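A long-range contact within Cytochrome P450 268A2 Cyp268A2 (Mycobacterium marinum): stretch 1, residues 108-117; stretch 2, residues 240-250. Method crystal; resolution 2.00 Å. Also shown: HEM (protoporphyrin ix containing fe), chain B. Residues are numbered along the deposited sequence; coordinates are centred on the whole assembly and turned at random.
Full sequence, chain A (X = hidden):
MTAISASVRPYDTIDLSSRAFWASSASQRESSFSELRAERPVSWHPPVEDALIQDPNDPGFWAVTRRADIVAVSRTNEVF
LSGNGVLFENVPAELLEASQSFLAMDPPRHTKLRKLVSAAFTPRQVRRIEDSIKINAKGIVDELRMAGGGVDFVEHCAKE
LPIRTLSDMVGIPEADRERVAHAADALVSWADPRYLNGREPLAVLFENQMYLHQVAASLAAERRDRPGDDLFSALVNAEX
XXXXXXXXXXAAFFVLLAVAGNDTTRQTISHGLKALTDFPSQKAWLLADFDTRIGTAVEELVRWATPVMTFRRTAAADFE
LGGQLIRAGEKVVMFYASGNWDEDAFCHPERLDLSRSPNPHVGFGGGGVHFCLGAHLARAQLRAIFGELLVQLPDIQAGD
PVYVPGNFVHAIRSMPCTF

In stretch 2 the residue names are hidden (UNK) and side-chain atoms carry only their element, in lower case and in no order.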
ATOM      1  N   PRO A 108      11.831   7.577  19.194  1.00 22.53           N
ATOM      2  CA  PRO A 108      10.694   8.453  19.496  1.00 23.02           C
ATOM      3  C   PRO A 108      10.250   9.365  18.349  1.00 22.79           C
ATOM      4  O   PRO A 108       9.148   9.907  18.417  1.00 22.64           O
ATOM      5  CB  PRO A 108      11.220   9.290  20.661  1.00 24.55           C
ATOM      6  CG  PRO A 108      12.677   9.420  20.377  1.00 24.72           C
ATOM      7  CD  PRO A 108      13.099   8.133  19.702  1.00 23.72           C
ATOM      8  N   ARG A 109      11.083   9.531  17.318  1.00 22.78           N
ATOM      9  CA  ARG A 109      10.749  10.478  16.256  1.00 23.10           C
ATOM     10  C   ARG A 109       9.499  10.048  15.496  1.00 21.47           C
ATOM     11  O   ARG A 109       8.688  10.893  15.096  1.00 21.75           O
ATOM     12  CB  ARG A 109      11.930  10.644  15.298  1.00 24.51           C
ATOM     13  CG  ARG A 109      11.678  11.661  14.191  1.00 26.47           C
ATOM     14  CD  ARG A 109      12.925  12.468  13.865  1.00 28.71           C
ATOM     15  NE  ARG A 109      12.631  13.570  12.953  1.00 30.50           N
ATOM     16  CZ  ARG A 109      12.389  14.819  13.340  1.00 32.38           C
ATOM     17  NH1 ARG A 109      12.409  15.133  14.629  1.00 33.60           N
ATOM     18  NH2 ARG A 109      12.127  15.757  12.438  1.00 32.63           N
ATOM     19  N   HIS A 110       9.320   8.740  15.291  1.00 20.09           N
ATOM     20  CA  HIS A 110       8.098   8.264  14.648  1.00 19.23           C
ATOM     21  C   HIS A 110       6.870   8.621  15.475  1.00 19.43           C
ATOM     22  O   HIS A 110       5.827   8.991  14.924  1.00 19.04           O
ATOM     23  CB  HIS A 110       8.163   6.755  14.423  1.00 18.69           C
ATOM     24  CG  HIS A 110       6.841   6.144  14.071  1.00 18.49           C
ATOM     25  ND1 HIS A 110       5.976   5.643  15.019  1.00 18.99           N
ATOM     26  CD2 HIS A 110       6.231   5.969  12.874  1.00 18.12           C
ATOM     27  CE1 HIS A 110       4.891   5.182  14.421  1.00 18.75           C
ATOM     28  NE2 HIS A 110       5.022   5.366  13.121  1.00 18.05           N
ATOM     29  N   THR A 111       6.976   8.517  16.803  1.00 20.45           N
ATOM     30  CA  THR A 111       5.855   8.874  17.664  1.00 21.86           C
ATOM     31  C   THR A 111       5.549  10.364  17.579  1.00 22.67           C
ATOM     32  O   THR A 111       4.380  10.766  17.598  1.00 22.40           O
ATOM     33  CB  THR A 111       6.151   8.468  19.109  1.00 23.33           C
ATOM     34  OG1 THR A 111       6.919   7.258  19.119  1.00 23.33           O
ATOM     35  CG2 THR A 111       4.856   8.245  19.879  1.00 23.69           C
ATOM     36  N   LYS A 112       6.589  11.197  17.477  1.00 23.49           N
ATOM     37  CA  LYS A 112       6.386  12.640  17.371  1.00 24.64           C
ATOM     38  C   LYS A 112       5.636  12.998  16.094  1.00 23.55           C
ATOM     39  O   LYS A 112       4.643  13.735  16.127  1.00 24.06           O
ATOM     40  CB  LYS A 112       7.732  13.363  17.408  1.00 26.27           C
ATOM     41  CG  LYS A 112       8.447  13.338  18.745  1.00 28.45           C
ATOM     42  CD  LYS A 112       9.858  13.889  18.600  1.00 30.05           C
ATOM     43  CE  LYS A 112      10.517  14.104  19.951  1.00 32.28           C
ATOM     44  NZ  LYS A 112      11.974  14.377  19.810  1.00 33.20           N
ATOM     45  N   LEU A 113       6.101  12.485  14.953  1.00 22.54           N
ATOM     46  CA  LEU A 113       5.560  12.922  13.670  1.00 22.36           C
ATOM     47  C   LEU A 113       4.175  12.339  13.416  1.00 22.20           C
ATOM     48  O   LEU A 113       3.281  13.047  12.937  1.00 22.56           O
ATOM     49  CB  LEU A 113       6.523  12.548  12.544  1.00 22.01           C
ATOM     50  CG  LEU A 113       7.890  13.234  12.606  1.00 22.60           C
ATOM     51  CD1 LEU A 113       8.664  13.022  11.314  1.00 21.95           C
ATOM     52  CD2 LEU A 113       7.738  14.718  12.905  1.00 23.83           C
ATOM     53  N   ARG A 114       3.975  11.054  13.724  1.00 21.76           N
ATOM     54  CA  ARG A 114       2.664  10.444  13.516  1.00 21.50           C
ATOM     55  C   ARG A 114       1.588  11.130  14.348  1.00 21.93           C
ATOM     56  O   ARG A 114       0.447  11.272  13.894  1.00 21.43           O
ATOM     57  CB  ARG A 114       2.722   8.947  13.834  1.00 21.21           C
ATOM     58  CG  ARG A 114       1.360   8.265  13.893  1.00 21.28           C
ATOM     59  CD  ARG A 114       1.430   6.810  13.447  1.00 20.68           C
ATOM     60  NE  ARG A 114       0.133   6.149  13.569  1.00 20.78           N
ATOM     61  CZ  ARG A 114      -0.169   4.976  13.022  1.00 20.38           C
ATOM     62  NH1 ARG A 114       0.734   4.317  12.307  1.00 19.47           N
ATOM     63  NH2 ARG A 114      -1.378   4.457  13.189  1.00 20.58           N
ATOM     64  N   LYS A 115       1.937  11.581  15.556  1.00 22.96           N
ATOM     65  CA  LYS A 115       0.963  12.249  16.416  1.00 24.11           C
ATOM     66  C   LYS A 115       0.443  13.538  15.791  1.00 24.56           C
ATOM     67  O   LYS A 115      -0.689  13.949  16.069  1.00 25.00           O
ATOM     68  CB  LYS A 115       1.591  12.531  17.784  1.00 25.70           C
ATOM     69  CG  LYS A 115       0.668  13.216  18.782  1.00 27.64           C
ATOM     70  CD  LYS A 115      -0.575  12.385  19.052  1.00 28.69           C
ATOM     71  CE  LYS A 115      -1.515  13.099  20.010  1.00 30.83           C
ATOM     72  NZ  LYS A 115      -2.761  12.320  20.249  1.00 31.48           N
ATOM     73  N   LEU A 116       1.240  14.180  14.934  1.00 24.65           N
ATOM     74  CA  LEU A 116       0.841  15.466  14.370  1.00 25.32           C
ATOM     75  C   LEU A 116      -0.330  15.333  13.404  1.00 24.89           C
ATOM     76  O   LEU A 116      -1.079  16.297  13.209  1.00 25.24           O
ATOM     77  CB  LEU A 116       2.029  16.120  13.663  1.00 25.48           C
ATOM     78  CG  LEU A 116       3.288  16.308  14.511  1.00 26.33           C
ATOM     79  CD1 LEU A 116       4.484  16.612  13.627  1.00 26.15           C
ATOM     80  CD2 LEU A 116       3.083  17.406  15.541  1.00 27.41           C
ATOM     81  N   VAL A 117      -0.505  14.163  12.790  1.00 23.82           N
ATOM     82  CA  VAL A 117      -1.535  13.961  11.780  1.00 23.62           C
ATOM     83  C   VAL A 117      -2.507  12.849  12.138  1.00 23.98           C
ATOM     84  O   VAL A 117      -3.464  12.618  11.391  1.00 24.66           O
ATOM     85  CB  VAL A 117      -0.911  13.693  10.394  1.00 22.68           C
ATOM     86  CG1 VAL A 117       0.057  14.808  10.022  1.00 22.86           C
ATOM     87  CG2 VAL A 117      -0.207  12.345  10.381  1.00 21.67           C
ATOM     88  N   UNK A 240       7.353  21.314  16.835  1.00 48.00           N
ATOM     89  CA  UNK A 240       8.015  20.063  17.185  1.00 48.24           C
ATOM     90  C   UNK A 240       9.386  20.414  17.742  1.00 49.60           C
ATOM     91  O   UNK A 240      10.250  20.921  17.015  1.00 49.87           O
ATOM     92  c   UNK A 240       8.670  17.764  16.416  1.00 48.12           C
ATOM     93  c   UNK A 240       6.771  18.959  15.305  1.00 48.43           C
ATOM     94  c   UNK A 240       8.125  19.119  15.980  1.00 48.20           C
ATOM     95  N   UNK A 241       9.581  20.151  19.036  1.00 50.06           N
ATOM     96  CA  UNK A 241      10.844  20.433  19.721  1.00 50.07           C
ATOM     97  C   UNK A 241      11.192  21.920  19.656  1.00 50.08           C
ATOM     98  O   UNK A 241      12.348  22.298  19.456  1.00 49.71           O
ATOM     99  c   UNK A 241      11.983  19.579  19.161  1.00 49.24           C
ATOM    100  c   UNK A 241      11.678  18.097  19.214  1.00 48.40           C
ATOM    101  o   UNK A 241      12.501  17.299  18.716  1.00 47.70           O
ATOM    102  o   UNK A 241      10.614  17.727  19.755  1.00 48.62           O
ATOM    103  N   UNK A 242      10.181  22.769  19.821  1.00 50.71           N
ATOM    104  CA  UNK A 242      10.399  24.201  19.853  1.00 51.99           C
ATOM    105  C   UNK A 242      10.591  24.859  18.509  1.00 51.84           C
ATOM    106  O   UNK A 242      11.118  25.975  18.449  1.00 53.32           O
ATOM    107  N   UNK A 243      10.179  24.210  17.424  1.00 49.69           N
ATOM    108  CA  UNK A 243      10.341  24.779  16.095  1.00 48.20           C
ATOM    109  C   UNK A 243       9.414  24.055  15.131  1.00 45.10           C
ATOM    110  O   UNK A 243       9.086  22.883  15.327  1.00 44.20           O
ATOM    111  c   UNK A 243      12.092  25.633  14.473  1.00 49.05           C
ATOM    112  c   UNK A 243      11.791  24.680  15.611  1.00 48.41           C
ATOM    113  o   UNK A 243      13.164  25.494  13.850  1.00 48.91           O
ATOM    114  o   UNK A 243      11.255  26.521  14.201  1.00 49.75           O
ATOM    115  N   UNK A 244       8.995  24.770  14.091  1.00 43.17           N
ATOM    116  CA  UNK A 244       8.188  24.149  13.055  1.00 40.79           C
ATOM    117  C   UNK A 244       9.032  23.168  12.251  1.00 37.69           C
ATOM    118  O   UNK A 244      10.261  23.264  12.195  1.00 37.83           O
ATOM    119  c   UNK A 244       7.597  25.202  12.123  1.00 42.31           C
ATOM    120  c   UNK A 244       9.619  28.272   9.478  1.00 50.98           C
ATOM    121  c   UNK A 244       8.647  25.966  11.330  1.00 44.18           C
ATOM    122  n   UNK A 244      10.529  28.848   8.705  1.00 52.02           N
ATOM    123  n   UNK A 244       9.151  28.921  10.540  1.00 52.51           N
ATOM    124  n   UNK A 244       9.172  27.057   9.170  1.00 47.97           N
ATOM    125  c   UNK A 244       8.171  26.316   9.935  1.00 45.75           C
ATOM    126  N   UNK A 245       8.353  22.224  11.611  1.00 35.22           N
ATOM    127  CA  UNK A 245       9.047  21.211  10.830  1.00 33.02           C
ATOM    128  C   UNK A 245       9.704  21.835   9.606  1.00 31.83           C
ATOM    129  O   UNK A 245       9.145  22.730   8.965  1.00 32.09           O
ATOM    130  c   UNK A 245       8.975  18.018  11.440  1.00 32.88           C
ATOM    131  c   UNK A 245       6.510  18.314  11.147  1.00 33.33           C
ATOM    132  c   UNK A 245       8.076  20.114  10.402  1.00 32.76           C
ATOM    133  c   UNK A 245       7.826  19.012  11.432  1.00 33.30           C
ATOM    134  N   UNK A 246      10.904  21.356   9.286  1.00 30.40           N
ATOM    135  CA  UNK A 246      11.614  21.827   8.109  1.00 29.76           C
ATOM    136  C   UNK A 246      10.852  21.456   6.840  1.00 27.99           C
ATOM    137  O   UNK A 246      10.001  20.562   6.829  1.00 26.66           O
ATOM    138  c   UNK A 246      13.026  21.242   8.062  1.00 29.46           C
ATOM    139  N   UNK A 247      11.173  22.167   5.754  1.00 27.51           N
ATOM    140  CA  UNK A 247      10.506  21.919   4.480  1.00 26.27           C
ATOM    141  C   UNK A 247      10.712  20.488   4.002  1.00 22.78           C
ATOM    142  O   UNK A 247       9.808  19.903   3.394  1.00 21.05           O
ATOM    143  o   UNK A 247      12.039  25.040   3.652  1.00 32.98           O
ATOM    144  o   UNK A 247      10.086  24.751   4.613  1.00 32.42           O
ATOM    145  c   UNK A 247      11.007  22.906   3.424  1.00 28.37           C
ATOM    146  c   UNK A 247      11.047  24.333   3.932  1.00 31.37           C
ATOM    147  N   UNK A 248      11.885  19.910   4.271  1.00 22.30           N
ATOM    148  CA  UNK A 248      12.148  18.540   3.844  1.00 21.56           C
ATOM    149  C   UNK A 248      11.234  17.550   4.556  1.00 20.82           C
ATOM    150  O   UNK A 248      10.713  16.619   3.931  1.00 19.32           O
ATOM    151  c   UNK A 248      13.616  18.190   4.084  1.00 21.85           C
ATOM    152  N   UNK A 249      11.023  17.736   5.862  1.00 21.38           N
ATOM    153  CA  UNK A 249      10.137  16.843   6.603  1.00 20.95           C
ATOM    154  C   UNK A 249       8.696  16.978   6.128  1.00 19.60           C
ATOM    155  O   UNK A 249       7.986  15.974   5.982  1.00 18.07           O
ATOM    156  c   UNK A 249      10.228  17.130   8.102  1.00 22.81           C
ATOM    157  o   UNK A 249      12.027  17.861   9.475  1.00 26.73           O
ATOM    158  c   UNK A 249      11.644  17.021   8.635  1.00 24.78           C
ATOM    159  o   UNK A 249      12.372  16.098   8.217  1.00 25.22           O
ATOM    160  N   UNK A 250       8.247  18.211   5.887  1.00 20.28           N
ATOM    161  CA  UNK A 250       6.871  18.435   5.458  1.00 20.87           C
ATOM    162  C   UNK A 250       6.627  17.814   4.088  1.00 20.19           C
ATOM    163  O   UNK A 250       5.613  17.141   3.867  1.00 17.77           O
ATOM    164  c   UNK A 250       6.346  20.428   6.895  1.00 23.42           C
ATOM    165  c   UNK A 250       6.561  19.944   5.469  1.00 22.44           C
ATOM    166  c   UNK A 250       5.351  20.251   4.609  1.00 22.80           C
TER
HETATM  167  CHA HEM B 501       1.160   2.317   6.654  1.00 15.32           C
HETATM  168  CHB HEM B 501      -1.528   6.023   5.037  1.00 17.85           C
HETATM  169  CHC HEM B 501      -4.536   2.892   2.859  1.00 18.15           C
HETATM  170  CHD HEM B 501      -1.341  -0.663   3.765  1.00 16.18           C
HETATM  171  C1A HEM B 501       0.694   3.594   6.419  1.00 15.96           C
HETATM  172  C2A HEM B 501       1.281   4.828   6.905  1.00 15.91           C
HETATM  173  C3A HEM B 501       0.541   5.846   6.462  1.00 16.82           C
HETATM  174  C4A HEM B 501      -0.544   5.300   5.672  1.00 17.04           C
HETATM  175  CMA HEM B 501       0.795   7.343   6.742  1.00 16.78           C
HETATM  176  CAA HEM B 501       2.538   4.938   7.794  1.00 15.36           C
HETATM  177  CBA HEM B 501       2.128   4.710   9.246  1.00 14.90           C
HETATM  178  CGA HEM B 501       3.350   4.624  10.123  1.00 14.65           C
HETATM  179  O1A HEM B 501       3.211   4.788  11.363  1.00 14.60           O
HETATM  180  O2A HEM B 501       4.465   4.401   9.583  1.00 14.41           O
HETATM  181  C1B HEM B 501      -2.611   5.501   4.363  1.00 18.06           C
HETATM  182  C2B HEM B 501      -3.750   6.252   3.887  1.00 18.76           C
HETATM  183  C3B HEM B 501      -4.592   5.412   3.289  1.00 19.08           C
HETATM  184  C4B HEM B 501      -4.015   4.073   3.354  1.00 18.16           C
HETATM  185  CMB HEM B 501      -3.969   7.773   4.046  1.00 18.98           C
HETATM  186  CAB HEM B 501      -5.924   5.880   2.657  1.00 20.16           C
HETATM  187  CBB HEM B 501      -6.827   5.037   2.159  1.00 20.97           C
HETATM  188  C1C HEM B 501      -3.935   1.647   2.919  1.00 17.57           C
HETATM  189  C2C HEM B 501      -4.485   0.401   2.416  1.00 17.80           C
HETATM  190  C3C HEM B 501      -3.589  -0.574   2.664  1.00 17.49           C
HETATM  191  C4C HEM B 501      -2.460   0.021   3.341  1.00 16.79           C
HETATM  192  CMC HEM B 501      -5.857   0.294   1.710  1.00 17.95           C
HETATM  193  CAC HEM B 501      -3.649  -2.090   2.361  1.00 17.88           C
HETATM  194  CBC HEM B 501      -4.754  -2.724   1.960  1.00 19.27           C
HETATM  195  C1D HEM B 501      -0.391  -0.185   4.639  1.00 15.61           C
HETATM  196  C2D HEM B 501       0.708  -0.936   5.207  1.00 14.45           C
HETATM  197  C3D HEM B 501       1.403  -0.117   6.004  1.00 14.23           C
HETATM  198  C4D HEM B 501       0.764   1.187   5.972  1.00 15.10           C
HETATM  199  CMD HEM B 501       1.011  -2.424   4.925  1.00 13.82           C
HETATM  200  CAD HEM B 501       2.659  -0.489   6.825  1.00 13.19           C
HETATM  201  CBD HEM B 501       2.230  -1.238   8.084  1.00 13.27           C
HETATM  202  CGD HEM B 501       3.429  -1.670   8.888  1.00 14.07           C
HETATM  203  O1D HEM B 501       3.236  -2.349   9.930  1.00 15.33           O
HETATM  204  O2D HEM B 501       4.576  -1.342   8.490  1.00 12.84           O
HETATM  205  NA  HEM B 501      -0.420   3.923   5.668  1.00 17.15           N
HETATM  206  NB  HEM B 501      -2.806   4.176   4.021  1.00 18.41           N
HETATM  207  NC  HEM B 501      -2.701   1.374   3.477  1.00 17.67           N
HETATM  208  ND  HEM B 501      -0.326   1.104   5.129  1.00 16.35           N
HETATM  209 FE   HEM B 501      -1.690   2.590   4.768  1.00 17.15          FE
HETATM  210  O   HOH W   1      12.385  18.216  15.398  1.00 60.19           O

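Position 240 carries three side-chain carbons: CB, and two more bonded directly to it. One branch packs on the end of Leu 116. A chain that forks at CB into two carbons is valine, Val 240, a compact apolar residue suited to packing against a leucine; Val 240 CG2 lies 3.7 Å from Leu 116 CD1. The backbone N of Val 240 also donates a hydrogen bond to the backbone O of position 243, 2.8 Å away, closing a tight turn.

Position 241 has two carbons, the second bearing two oxygens, one of which meets the amino group of Lys 112. This short carboxylate is Asp 241. Asp 241 OD1 accepts a hydrogen bond from Lys 112 NZ at 3.2 Å, part of a salt bridge, and takes a weak one from a water (O) at 3.4 Å; that water O in turn accepts from Arg 109 NH1 at 3.2 Å. One carboxylate oxygen thus serves both basic side chains.

Position 242 has no side-chain atoms and is Gly 242. Its phi of 79° is one that glycine adopts easily, and nothing of stretch 1 comes near.

Position 243 again shows two carbons and two oxygens, out of reach of stretch 1, hence Asp 243. Asp 243 OD1 instead receives a weak hydrogen bond from the backbone N of position 244, 2.9 Å away.

Position 244 has three carbons, a nitrogen, and a carbon holding two more nitrogens, the guanidinium of Arg 244. It too stays clear of stretch 1, in an exposed place that suits a charged chain.

Position 245 has four carbons forked at the second, and its branches pack on Leu 113 and Leu 116. This is Leu 245. Buried and directed toward stretch 1, it sets Leu 245 CD1 3.6 Å from Leu 116 CD1 and Leu 245 CD2 3.8 Å from Leu 113 CD2, so its fork reaches two leucines about one helical turn apart.

Position 246 has a single carbon, Ala 246, at the N-cap of the following helix. Position 247, two carbons and two oxygens, is Asp 247; its acidic group suits the first turn of a helix, whose dipole is positive there. Position 248, one carbon, is Ala 248, a good helix former.

Position 249 has two carbons and two oxygens, one facing the Arg 109 guanidinium: Asp 249. Asp 249 OD2 forms a long salt bridge with Arg 109 NH2 at 3.6 Å, near the guanidinium plane. Position 250, forked at CB into two carbons, is Val 250, buried, but out of reach of stretch 1.

The contact therefore joins an apolar patch, Leu 113 and Leu 116 against Val 240 and Leu 245, to two charged pairs. On the same helix, His 110 NE2 and Arg 114 NH1 donate hydrogen bonds to HEM O1A at 2.6 and 2.7 Å.

Stretch 2 240-250: VDGDRLADADV
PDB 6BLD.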